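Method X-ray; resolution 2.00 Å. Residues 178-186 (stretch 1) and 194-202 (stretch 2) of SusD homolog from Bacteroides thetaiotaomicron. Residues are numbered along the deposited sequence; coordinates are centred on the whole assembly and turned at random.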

# COMPACT_ATOMS: atom_id res chain seq x y z
N LEU A 178 21.07 15.77 -1.26
CA LEU A 178 20.24 16.33 -2.32
C LEU A 178 19.83 17.77 -2.07
O LEU A 178 19.53 18.51 -3.01
CB LEU A 178 19.00 15.44 -2.52
CG LEU A 178 19.34 14.02 -2.98
CD1 LEU A 178 18.08 13.18 -3.07
CD2 LEU A 178 20.03 14.08 -4.33
N ASN A 179 19.82 18.19 -0.80
CA ASN A 179 19.46 19.56 -0.47
C ASN A 179 20.53 20.55 -0.92
O ASN A 179 20.32 21.76 -0.90
CB ASN A 179 19.23 19.69 1.04
CG ASN A 179 17.77 19.55 1.42
OD1 ASN A 179 17.44 19.33 2.59
ND2 ASN A 179 16.89 19.68 0.44
N THR A 180 21.68 20.04 -1.35
CA THR A 180 22.76 20.91 -1.82
C THR A 180 22.81 20.94 -3.34
O THR A 180 23.62 21.66 -3.93
CB THR A 180 24.14 20.44 -1.30
OG1 THR A 180 24.46 19.17 -1.86
CG2 THR A 180 24.12 20.33 0.22
N ILE A 181 21.95 20.14 -3.97
CA ILE A 181 21.89 20.08 -5.43
C ILE A 181 20.76 20.98 -5.90
O ILE A 181 19.60 20.79 -5.51
CB ILE A 181 21.61 18.63 -5.91
CG1 ILE A 181 22.63 17.67 -5.29
CG2 ILE A 181 21.65 18.57 -7.43
CD1 ILE A 181 24.06 17.90 -5.72
N SER A 182 21.09 21.97 -6.72
CA SER A 182 20.09 22.91 -7.22
C SER A 182 19.77 22.74 -8.71
O SER A 182 18.86 23.39 -9.22
CB SER A 182 20.56 24.34 -6.96
OG SER A 182 21.90 24.52 -7.39
N TYR A 183 20.51 21.88 -9.39
CA TYR A 183 20.28 21.65 -10.82
C TYR A 183 19.55 20.33 -11.05
O TYR A 183 19.42 19.52 -10.14
CB TYR A 183 21.61 21.65 -11.57
CG TYR A 183 22.67 20.80 -10.91
CD1 TYR A 183 23.50 21.34 -9.92
CD2 TYR A 183 22.84 19.46 -11.26
CE1 TYR A 183 24.47 20.55 -9.29
CE2 TYR A 183 23.80 18.67 -10.63
CZ TYR A 183 24.61 19.22 -9.65
OH TYR A 183 25.55 18.44 -9.02
N SER A 184 19.07 20.13 -12.28
CA SER A 184 18.34 18.91 -12.62
C SER A 184 19.27 17.69 -12.68
O SER A 184 20.44 17.80 -13.05
CB SER A 184 17.63 19.08 -13.96
OG SER A 184 16.70 20.15 -13.90
N VAL A 185 18.73 16.53 -12.31
CA VAL A 185 19.50 15.29 -12.31
C VAL A 185 18.75 14.17 -13.02
O VAL A 185 17.62 13.83 -12.64
CB VAL A 185 19.83 14.85 -10.87
CG1 VAL A 185 20.48 13.47 -10.88
CG2 VAL A 185 20.77 15.86 -10.22
N MSE A 186 19.37 13.60 -14.05
CA MSE A 186 18.77 12.51 -14.82
C MSE A 186 17.35 12.77 -15.31
O MSE A 186 16.53 11.86 -15.32
CB MSE A 186 18.77 11.22 -14.00
CG MSE A 186 20.08 10.47 -13.97
SE MSE A 186 19.76 8.73 -13.22
CE MSE A 186 19.13 9.28 -11.47
N ASN A 194 10.84 14.33 -13.48
CA ASN A 194 11.53 15.03 -14.56
C ASN A 194 12.83 15.71 -14.12
O ASN A 194 13.14 16.81 -14.55
CB ASN A 194 10.60 16.08 -15.18
CG ASN A 194 11.08 16.58 -16.53
OD1 ASN A 194 10.83 17.72 -16.92
ND2 ASN A 194 11.76 15.71 -17.27
N GLY A 195 13.58 15.04 -13.24
CA GLY A 195 14.85 15.60 -12.79
C GLY A 195 14.83 16.66 -11.71
O GLY A 195 15.89 17.17 -11.33
N ASN A 196 13.65 17.01 -11.20
CA ASN A 196 13.53 18.03 -10.15
C ASN A 196 13.95 17.43 -8.81
O ASN A 196 13.15 16.75 -8.15
CB ASN A 196 12.09 18.53 -10.07
CG ASN A 196 11.94 19.73 -9.13
OD1 ASN A 196 12.58 19.79 -8.08
ND2 ASN A 196 11.09 20.67 -9.52
N VAL A 197 15.19 17.68 -8.40
CA VAL A 197 15.72 17.16 -7.14
C VAL A 197 14.94 17.61 -5.91
O VAL A 197 14.80 16.86 -4.94
CB VAL A 197 17.21 17.56 -6.97
CG1 VAL A 197 17.73 17.08 -5.62
CG2 VAL A 197 18.04 16.96 -8.10
N GLN A 198 14.42 18.84 -5.93
CA GLN A 198 13.65 19.37 -4.81
C GLN A 198 12.43 18.48 -4.53
O GLN A 198 12.06 18.28 -3.38
CB GLN A 198 13.20 20.80 -5.09
CG GLN A 198 14.31 21.83 -4.95
CD GLN A 198 15.63 21.34 -5.52
OE1 GLN A 198 16.44 20.73 -4.81
NE2 GLN A 198 15.85 21.58 -6.81
N ASN A 199 11.81 17.96 -5.58
CA ASN A 199 10.67 17.08 -5.38
C ASN A 199 11.13 15.74 -4.82
O ASN A 199 10.46 15.15 -3.98
CB ASN A 199 9.91 16.90 -6.70
CG ASN A 199 8.88 17.99 -6.92
OD1 ASN A 199 8.42 18.20 -8.04
ND2 ASN A 199 8.50 18.68 -5.85
N TRP A 200 12.29 15.27 -5.27
CA TRP A 200 12.81 14.00 -4.75
C TRP A 200 13.04 14.13 -3.25
O TRP A 200 12.84 13.18 -2.50
CB TRP A 200 14.10 13.61 -5.46
CG TRP A 200 13.85 12.87 -6.74
CD1 TRP A 200 13.95 13.36 -8.01
CD2 TRP A 200 13.39 11.52 -6.87
NE1 TRP A 200 13.58 12.40 -8.92
CE2 TRP A 200 13.23 11.26 -8.25
CE3 TRP A 200 13.09 10.50 -5.95
CZ2 TRP A 200 12.79 10.02 -8.74
CZ3 TRP A 200 12.65 9.27 -6.44
CH2 TRP A 200 12.51 9.04 -7.82
N VAL A 201 13.47 15.32 -2.83
CA VAL A 201 13.71 15.56 -1.41
C VAL A 201 12.39 15.50 -0.66
O VAL A 201 12.30 14.91 0.41
CB VAL A 201 14.37 16.94 -1.18
CG1 VAL A 201 14.34 17.30 0.29
CG2 VAL A 201 15.82 16.91 -1.69
N LYS A 202 11.35 16.11 -1.23
CA LYS A 202 10.04 16.10 -0.60
C LYS A 202 9.54 14.67 -0.47
O LYS A 202 8.95 14.30 0.55
CB LYS A 202 9.05 16.93 -1.41
CG LYS A 202 9.37 18.42 -1.41
CD LYS A 202 8.31 19.21 -2.15
CE LYS A 202 8.56 20.70 -2.03
NZ LYS A 202 7.44 21.47 -2.62
O HOH W 1 16.62 20.08 -9.28

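The two stretches are joined mainly by apolar packing around Val 197, in the first turn of the helix of stretch 2. Its CA-to-CB bond points toward stretch 1, and its t rotamer brings both methyls into use: CG1 lies 3.7 Å from Leu 178 CB, while CG2 lies 3.6 Å from Val 185 CG2 and 4.0 Å from Ile 181 CG2. One helical turn on, Val 201 extends the same face, its CG2 packing 3.6 Å from Leu 178 CB. The branched aliphatic side chains present only carbon to one another, which suits this apolar cluster, and all five residues are buried.

The backbones are joined by a hydrogen bond from Val 185 N to Gly 195 O (3.1 Å, 160°). Around it they touch through two CA-H...O contacts, Ser 184 CA to Gly 195 O and Gly 195 CA to Val 185 O, both 3.3 Å. Glycine suits this site because at its backbone angles (phi 80°, psi 2°) a CB would be jammed against the carbonyl O of Asn 194; an ideal CB would point toward stretch 1 and reach 3.4 Å from Val 185 O, close packing but no clear clash.

Water 1 provides a further link, accepting from Val 197 N (2.9 Å) and donating weakly to Tyr 183 O (3.0 Å). Nearby, Asn 196 caps the helix, its OD1 accepting from Asn 199 N (3.2 Å).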